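Local coordinates for CBS domain protein (Porphyromonas gingivalis, PDB 2NQW) that is of unknown function, comprising here the transporter associated (CorC_HlyC) domain of a CBS-domain membrane protein whose family is thought to bind flavin adenine dinucleotide, at residues Y17-K22 and H30-P35; N37-L42 and E70-Q75; Q75-D80 and I84-I89. All coordinates share one frame; numbering follows the deposited sequence. Where two conformers were deposited one is given.

Contact 1: residues Y17-K22 and H30-P35; sequences YLFEGK and HYLDLP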
# COMPACT_ATOMS: atom_id res chain seq x y z
N TYR A 17 9.42 -0.68 -2.30
CA TYR A 17 8.73 -0.04 -3.40
C TYR A 17 8.06 1.22 -2.90
O TYR A 17 7.63 1.28 -1.76
CB TYR A 17 7.64 -0.98 -3.98
CG TYR A 17 8.22 -2.31 -4.38
CD1 TYR A 17 8.96 -2.44 -5.56
CD2 TYR A 17 8.13 -3.40 -3.53
CE1 TYR A 17 9.54 -3.65 -5.92
CE2 TYR A 17 8.73 -4.61 -3.84
CZ TYR A 17 9.44 -4.72 -5.04
OH TYR A 17 10.03 -5.92 -5.40
N LEU A 18 7.91 2.19 -3.78
CA LEU A 18 7.04 3.35 -3.50
C LEU A 18 5.91 3.33 -4.51
O LEU A 18 6.18 3.26 -5.73
CB LEU A 18 7.80 4.66 -3.62
CG LEU A 18 8.92 4.85 -2.63
CD1 LEU A 18 9.73 6.12 -2.97
CD2 LEU A 18 8.32 4.99 -1.22
N PHE A 19 4.66 3.35 -4.02
CA PHE A 19 3.48 3.36 -4.91
C PHE A 19 2.67 4.62 -4.69
O PHE A 19 2.51 5.08 -3.54
CB PHE A 19 2.57 2.17 -4.58
CG PHE A 19 2.91 0.91 -5.33
CD1 PHE A 19 2.23 0.60 -6.51
CD2 PHE A 19 3.93 0.08 -4.91
CE1 PHE A 19 2.57 -0.57 -7.25
CE2 PHE A 19 4.28 -1.07 -5.63
CZ PHE A 19 3.58 -1.39 -6.80
N GLU A 20 2.05 5.10 -5.76
CA GLU A 20 1.00 6.10 -5.61
C GLU A 20 -0.12 5.52 -4.74
O GLU A 20 -0.52 4.36 -4.91
CB GLU A 20 0.45 6.49 -6.99
CG GLU A 20 1.48 7.17 -7.86
CD GLU A 20 0.99 7.47 -9.28
OE1 GLU A 20 -0.06 6.96 -9.70
OE2 GLU A 20 1.71 8.20 -10.00
N GLY A 21 -0.67 6.34 -3.84
CA GLY A 21 -1.72 5.83 -2.95
C GLY A 21 -2.97 5.37 -3.68
O GLY A 21 -3.65 4.43 -3.25
N LYS A 22 -3.28 6.02 -4.80
CA LYS A 22 -4.48 5.68 -5.55
C LYS A 22 -4.36 4.41 -6.36
O LYS A 22 -5.34 3.98 -7.00
CB LYS A 22 -4.84 6.82 -6.51
CG LYS A 22 -3.93 6.86 -7.75
CD LYS A 22 -4.36 7.93 -8.77
CE LYS A 22 -3.41 7.93 -9.94
NZ LYS A 22 -3.38 6.63 -10.64
N HIS A 30 -0.54 -6.86 -9.82
CA HIS A 30 0.02 -6.99 -11.19
C HIS A 30 1.51 -6.64 -11.19
O HIS A 30 2.35 -7.43 -11.66
CB HIS A 30 -0.73 -6.05 -12.13
CG HIS A 30 -0.12 -5.91 -13.48
ND1 HIS A 30 -0.27 -6.88 -14.45
CD2 HIS A 30 0.70 -4.97 -14.00
CE1 HIS A 30 0.41 -6.51 -15.53
NE2 HIS A 30 1.01 -5.35 -15.28
N TYR A 31 1.86 -5.46 -10.66
CA TYR A 31 3.24 -4.99 -10.76
C TYR A 31 4.18 -5.74 -9.81
O TYR A 31 5.38 -5.82 -10.10
CB TYR A 31 3.32 -3.47 -10.50
CG TYR A 31 2.82 -2.70 -11.71
CD1 TYR A 31 3.46 -2.81 -12.95
CD2 TYR A 31 1.68 -1.89 -11.63
CE1 TYR A 31 3.01 -2.13 -14.08
CE2 TYR A 31 1.22 -1.19 -12.78
CZ TYR A 31 1.91 -1.33 -13.97
OH TYR A 31 1.48 -0.64 -15.08
N LEU A 32 3.67 -6.28 -8.69
CA LEU A 32 4.53 -6.99 -7.75
C LEU A 32 4.43 -8.50 -7.90
O LEU A 32 4.99 -9.23 -7.09
CB LEU A 32 4.26 -6.57 -6.30
CG LEU A 32 4.53 -5.09 -6.03
CD1 LEU A 32 4.32 -4.82 -4.53
CD2 LEU A 32 5.92 -4.66 -6.49
N ASP A 33 3.75 -8.97 -8.95
CA ASP A 33 3.66 -10.41 -9.21
C ASP A 33 3.15 -11.11 -7.98
O ASP A 33 3.62 -12.25 -7.65
CB ASP A 33 5.01 -10.99 -9.62
CG ASP A 33 5.58 -10.35 -10.85
OD1 ASP A 33 4.81 -10.04 -11.78
OD2 ASP A 33 6.82 -10.14 -10.91
N LEU A 34 2.01 -10.65 -7.46
CA LEU A 34 1.41 -11.26 -6.25
C LEU A 34 0.24 -12.17 -6.59
O LEU A 34 -0.46 -11.93 -7.58
CB LEU A 34 0.89 -10.17 -5.32
CG LEU A 34 1.98 -9.21 -4.82
CD1 LEU A 34 1.34 -8.11 -3.95
CD2 LEU A 34 3.04 -9.95 -4.04
N PRO A 35 0.00 -13.17 -5.75
CA PRO A 35 -1.20 -14.00 -5.93
C PRO A 35 -2.48 -13.21 -5.62
O PRO A 35 -2.46 -12.18 -4.92
CB PRO A 35 -1.00 -15.12 -4.92
CG PRO A 35 -0.22 -14.47 -3.82
CD PRO A 35 0.77 -13.56 -4.56
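Leu32 packs against Tyr17 and Phe19 in an apolar strand-on-helix contact, where the last turn of helix 25-32 lies against strand 17-20 of the antiparallel sheet. One methyl does most of the work: Leu32 CD2 stands over the centre of the Tyr17 ring, 3.6 Å from its centroid and only 3° off the ring normal, a CH-pi contact. All six ring carbons are therefore almost equally far from the methyl, Tyr17 CE1 being 3.8 Å from Leu32 CD2. The two side chains run antiparallel, side by side. With CG anti to its carbonyl carbon (chi1 -62°), Leu32 is placed between the two aromatics, with CG and CD1 against Phe19: Leu32 CD1 is 3.9 Å from Phe19 CE2, and Leu32 CG is 3.9 Å from Phe19 CZ. Phe19 points from the strand against the oncoming leucine and meets it obliquely. Strand 17-20 leads into helix 25-32, which folds back over the sheet; Ile89 of the adjoining strand also touches Phe19 and Leu32. Asp33, with positive phi (54°), forms a Schellman motif after the helix. Tyr31 adds its CB at the edge of the Phe19 ring, 4.3 Å from Phe19 CZ, while its own ring turns to that of Phe9, which also stacks on Phe19.

Contact 2: residues N37-L42 and E70-Q75; sequences NAFGEL and EPFRFQ
Phe39 sets its CE1 over a face of Phe72, joining the type I beta turn Asn37-Gly40 to the start of strand 72-79 in the sheet. The two side chains cross at about a right angle, but their ring planes are inclined at 51° with centroids 5.0 Å apart, an oblique aromatic pair. Phe39 CE1 is displaced from the centre of the Phe72 ring and lies 3.7 Å from Phe72 CE1. The opposite face of Phe72 carries Pro71 CG over its centre, so the ring is held between its own preceding proline, which follows a cis peptide bond, and the turn. Phe39 CE1 also approaches the edge of Phe74, at 4.0 Å from Phe74 CZ; the same carbon thus touches two aromatic residues spaced two apart on the strand, on the same side of it. Ala38 CB adds a 4.0 Å contact with Phe72 CE1. Leu52 of helix 49-57 touches Phe39, placing these rings in the interior between sheet and helices. At the polar margin, water 1 donates to both backbones, 2.7 Å from Ala38 O and 2.8 Å from Glu70 O, while Ala38 O also lies near the plane of the Phe72 ring, at its edge.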
# COMPACT_ATOMS: atom_id res chain seq x y z
N ASN A 37 -4.89 -13.60 -3.62
CA ASN A 37 -5.28 -13.45 -2.23
C ASN A 37 -4.26 -12.72 -1.38
O ASN A 37 -4.35 -12.76 -0.16
CB ASN A 37 -5.59 -14.82 -1.60
CG ASN A 37 -4.36 -15.66 -1.39
OD1 ASN A 37 -3.32 -15.44 -2.00
ND2 ASN A 37 -4.46 -16.64 -0.47
N ALA A 38 -3.32 -12.01 -1.99
CA ALA A 38 -2.24 -11.39 -1.24
C ALA A 38 -2.76 -10.48 -0.11
O ALA A 38 -2.16 -10.40 0.96
CB ALA A 38 -1.33 -10.57 -2.17
N PHE A 39 -3.85 -9.74 -0.39
CA PHE A 39 -4.37 -8.77 0.60
C PHE A 39 -5.63 -9.28 1.28
O PHE A 39 -6.27 -8.53 2.04
CB PHE A 39 -4.56 -7.39 -0.07
CG PHE A 39 -3.29 -6.89 -0.73
CD1 PHE A 39 -2.11 -6.76 0.00
CD2 PHE A 39 -3.30 -6.56 -2.07
CE1 PHE A 39 -0.94 -6.30 -0.61
CE2 PHE A 39 -2.14 -6.09 -2.70
CZ PHE A 39 -0.96 -5.97 -1.98
N GLY A 40 -5.95 -10.54 1.01
CA GLY A 40 -6.94 -11.26 1.83
C GLY A 40 -8.34 -10.69 1.84
O GLY A 40 -8.73 -9.89 0.98
N GLU A 41 -9.13 -11.09 2.83
CA GLU A 41 -10.51 -10.64 2.91
C GLU A 41 -10.58 -9.14 3.13
O GLU A 41 -11.47 -8.47 2.61
CB GLU A 41 -11.27 -11.36 4.03
CG GLU A 41 -11.51 -12.80 3.74
CD GLU A 41 -12.39 -13.46 4.79
OE1 GLU A 41 -13.58 -13.10 4.94
OE2 GLU A 41 -11.90 -14.35 5.49
N LEU A 42 -9.66 -8.59 3.92
CA LEU A 42 -9.67 -7.17 4.13
C LEU A 42 -9.51 -6.43 2.78
O LEU A 42 -10.21 -5.43 2.48
CB LEU A 42 -8.54 -6.85 5.09
CG LEU A 42 -8.72 -5.52 5.78
CD1 LEU A 42 -9.95 -5.50 6.72
CD2 LEU A 42 -7.48 -5.17 6.54
N GLU A 70 0.33 -9.14 7.02
CA GLU A 70 1.49 -10.00 6.77
C GLU A 70 1.35 -10.69 5.40
O GLU A 70 0.28 -11.19 5.07
CB GLU A 70 1.64 -11.05 7.87
CG GLU A 70 2.17 -10.50 9.19
CD GLU A 70 3.65 -10.17 9.18
OE1 GLU A 70 4.30 -10.35 8.15
OE2 GLU A 70 4.19 -9.80 10.25
N PRO A 71 2.45 -10.78 4.63
CA PRO A 71 3.83 -10.42 4.95
C PRO A 71 4.18 -8.97 4.64
O PRO A 71 5.36 -8.64 4.65
CB PRO A 71 4.62 -11.35 4.02
CG PRO A 71 3.76 -11.39 2.78
CD PRO A 71 2.34 -11.49 3.34
N PHE A 72 3.18 -8.13 4.37
CA PHE A 72 3.45 -6.75 3.93
C PHE A 72 3.48 -5.78 5.08
O PHE A 72 2.71 -5.90 6.04
CB PHE A 72 2.34 -6.33 2.94
CG PHE A 72 2.22 -7.26 1.76
CD1 PHE A 72 1.19 -8.18 1.70
CD2 PHE A 72 3.18 -7.28 0.76
CE1 PHE A 72 1.10 -9.07 0.64
CE2 PHE A 72 3.10 -8.19 -0.31
CZ PHE A 72 2.07 -9.09 -0.37
N ARG A 73 4.32 -4.78 4.94
CA ARG A 73 4.31 -3.63 5.83
C ARG A 73 4.25 -2.38 4.96
O ARG A 73 4.98 -2.28 3.95
CB ARG A 73 5.58 -3.60 6.69
CG ARG A 73 5.58 -2.46 7.71
CD ARG A 73 6.93 -2.47 8.53
NE ARG A 73 6.96 -1.38 9.51
CZ ARG A 73 6.36 -1.44 10.69
NH1 ARG A 73 5.71 -2.54 11.04
NH2 ARG A 73 6.41 -0.38 11.52
N PHE A 74 3.37 -1.46 5.34
CA PHE A 74 3.11 -0.25 4.57
C PHE A 74 3.44 0.97 5.40
O PHE A 74 3.25 0.96 6.63
CB PHE A 74 1.60 -0.17 4.28
CG PHE A 74 1.04 -1.39 3.59
CD1 PHE A 74 1.39 -1.68 2.28
CD2 PHE A 74 0.18 -2.27 4.24
CE1 PHE A 74 0.90 -2.81 1.64
CE2 PHE A 74 -0.33 -3.42 3.58
CZ PHE A 74 0.03 -3.65 2.26
N GLN A 75 3.93 2.03 4.76
CA GLN A 75 4.15 3.27 5.48
C GLN A 75 3.68 4.43 4.58
O GLN A 75 3.97 4.47 3.38
CB GLN A 75 5.64 3.45 5.78
CG GLN A 75 5.99 4.77 6.51
CD GLN A 75 7.47 4.81 6.83
OE1 GLN A 75 8.09 3.77 7.07
NE2 GLN A 75 8.03 6.00 6.91
O HOH W 1 -1.06 -12.10 2.77

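Contact 3: residues Q75-D80 and I84-I89; sequences QVTQMD and IIEIKI
Two classic beta bulges follow one another in this hairpin, one on each strand: Thr77 and Gln78 both face Glu86, then Ile85 and Glu86 both face Gln78. Strands 72-79 and 84-89 run antiparallel, and Gln75-Lys88 is a regular hydrogen-bonded pair before the bulges shift the register. In the first bulge Glu86 O takes a bond from Thr77 N at 3.0 Å, with the donor above the carbonyl plane, and a weak one from Gln78 N. In the second, Gln78 O accepts from Ile85 N (3.0 Å) and Glu86 N (3.2 Å), both from one side of the carbonyl plane. The first bulge also brings the side chains of Thr77 and Gln78 together on the Glu86 carboxylate. Thr77 OG1, which a chi1 of 52° tucks in between N and C of its own backbone, donates to the anti lone pair of Glu86 OE1 at 2.7 Å. Gln78 NE2 reaches the same oxygen at 3.0 Å with a fairly straight bond (164°), but from above the carboxylate plane; the amide and carboxylate planes are 82° apart. On the other face Val76 CG2 packs against Ile84 CD1 at 3.9 Å, with Phe53 of helix 49-57 against Val76 and Pro61 against Ile84. Farther along, water 2 accepts from Lys88 NZ and donates to Gln75 OE1, linking these side chains; Lys88 also makes a cation-pi contact with Phe90. Asp80 OD1 accepts from the backbone N of Arg82 and Arg83, in the hairpin loop. Two donors from neighbouring residues grip Glu86 OE1, which would probably hold that oxygen in place and stabilise the negative charge.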
# COMPACT_ATOMS: atom_id res chain seq x y z
N GLN A 75 3.93 2.03 4.76
CA GLN A 75 4.15 3.27 5.48
C GLN A 75 3.68 4.43 4.58
O GLN A 75 3.97 4.47 3.38
CB GLN A 75 5.64 3.45 5.78
CG GLN A 75 5.99 4.77 6.51
CD GLN A 75 7.47 4.81 6.83
OE1 GLN A 75 8.09 3.77 7.07
NE2 GLN A 75 8.03 6.00 6.91
N VAL A 76 2.93 5.37 5.19
CA VAL A 76 2.52 6.57 4.43
C VAL A 76 3.75 7.46 4.35
O VAL A 76 4.19 7.99 5.38
CB VAL A 76 1.36 7.31 5.11
CG1 VAL A 76 1.07 8.63 4.40
CG2 VAL A 76 0.14 6.43 5.10
N THR A 77 4.28 7.66 3.14
CA THR A 77 5.49 8.49 3.02
C THR A 77 5.16 9.91 2.56
O THR A 77 5.95 10.82 2.81
CB THR A 77 6.47 7.85 2.03
OG1 THR A 77 5.78 7.58 0.81
CG2 THR A 77 7.06 6.57 2.66
N GLN A 78 4.03 10.10 1.87
CA GLN A 78 3.64 11.46 1.45
C GLN A 78 2.13 11.60 1.49
O GLN A 78 1.40 10.65 1.15
CB GLN A 78 4.10 11.76 0.02
CG GLN A 78 5.61 11.73 -0.16
CD GLN A 78 5.99 12.26 -1.53
OE1 GLN A 78 5.66 13.41 -1.88
NE2 GLN A 78 6.67 11.43 -2.30
N MSE A 79 1.68 12.80 1.87
CA MSE A 79 0.28 13.19 1.77
C MSE A 79 0.22 14.56 1.16
O MSE A 79 1.18 15.33 1.29
CB MSE A 79 -0.39 13.27 3.15
CG MSE A 79 -0.59 11.90 3.79
SE MSE A 79 -1.61 11.91 5.42
CE MSE A 79 -3.31 12.48 4.68
N ASP A 80 -0.90 14.88 0.52
CA ASP A 80 -1.21 16.29 0.22
C ASP A 80 -2.02 16.81 1.42
O ASP A 80 -1.86 16.27 2.53
CB ASP A 80 -1.83 16.46 -1.18
CG ASP A 80 -3.12 15.69 -1.39
OD1 ASP A 80 -3.82 15.36 -0.40
OD2 ASP A 80 -3.43 15.43 -2.58
N ILE A 84 -3.61 10.41 1.25
CA ILE A 84 -2.38 9.65 1.06
C ILE A 84 -2.01 9.64 -0.41
O ILE A 84 -2.80 9.17 -1.24
CB ILE A 84 -2.60 8.19 1.50
CG1 ILE A 84 -2.86 8.12 3.02
CG2 ILE A 84 -1.35 7.37 1.16
CD1 ILE A 84 -3.42 6.74 3.45
N ILE A 85 -0.82 10.16 -0.74
CA ILE A 85 -0.38 10.17 -2.13
C ILE A 85 0.78 9.20 -2.40
O ILE A 85 0.98 8.85 -3.56
CB ILE A 85 -0.11 11.57 -2.65
CG1 ILE A 85 1.10 12.20 -1.99
CG2 ILE A 85 -1.38 12.44 -2.52
CD1 ILE A 85 1.41 13.64 -2.53
N GLU A 86 1.51 8.76 -1.37
CA GLU A 86 2.54 7.75 -1.61
C GLU A 86 2.60 6.83 -0.41
O GLU A 86 2.57 7.29 0.74
CB GLU A 86 3.90 8.39 -1.82
CG GLU A 86 4.99 7.38 -2.28
CD GLU A 86 6.30 8.11 -2.47
OE1 GLU A 86 6.88 8.54 -1.45
OE2 GLU A 86 6.76 8.24 -3.62
N ILE A 87 2.68 5.53 -0.72
CA ILE A 87 2.87 4.50 0.28
C ILE A 87 4.11 3.69 -0.08
O ILE A 87 4.28 3.26 -1.24
CB ILE A 87 1.63 3.58 0.37
CG1 ILE A 87 0.50 4.35 1.10
CG2 ILE A 87 1.91 2.26 1.11
CD1 ILE A 87 -0.88 3.68 1.00
N LYS A 88 4.96 3.47 0.93
CA LYS A 88 6.06 2.52 0.83
C LYS A 88 5.57 1.12 1.16
O LYS A 88 4.89 0.93 2.18
CB LYS A 88 7.15 2.91 1.82
CG LYS A 88 8.25 1.88 1.93
CD LYS A 88 9.41 2.42 2.80
CE LYS A 88 10.40 1.29 3.06
NZ LYS A 88 11.57 1.80 3.87
N ILE A 89 5.95 0.15 0.31
CA ILE A 89 5.78 -1.28 0.64
C ILE A 89 7.19 -1.79 0.95
O ILE A 89 8.10 -1.66 0.11
CB ILE A 89 5.11 -2.05 -0.53
CG1 ILE A 89 3.74 -1.45 -0.83
CG2 ILE A 89 5.06 -3.54 -0.18
CD1 ILE A 89 3.01 -2.12 -2.01
O HOH W 2 10.74 3.55 6.00

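Overall arrangement
The three contacts follow in series along the chain and meet on one antiparallel sheet, all within the transporter associated domain. Contact 1 and contact 2 have centres about 11 Å apart and are joined by packing of Leu34 from contact 1 on the rings of contact 2. Contact 3 is about 13 Å from contact 1 and about 16 Å from contact 2, centre to centre; contacts 2 and 3 lie on opposite sides of the chain's centre. Contact 3 shares Gln75 and strand 72-79 with contact 2, whereas its strand 84-89 neighbours strand 17-20 of contact 1, joined through Phe19 N to Ile87 O. Strand 84-89 therefore lies between the strands of contacts 1 and 2, tying both apolar clusters into one compact domain.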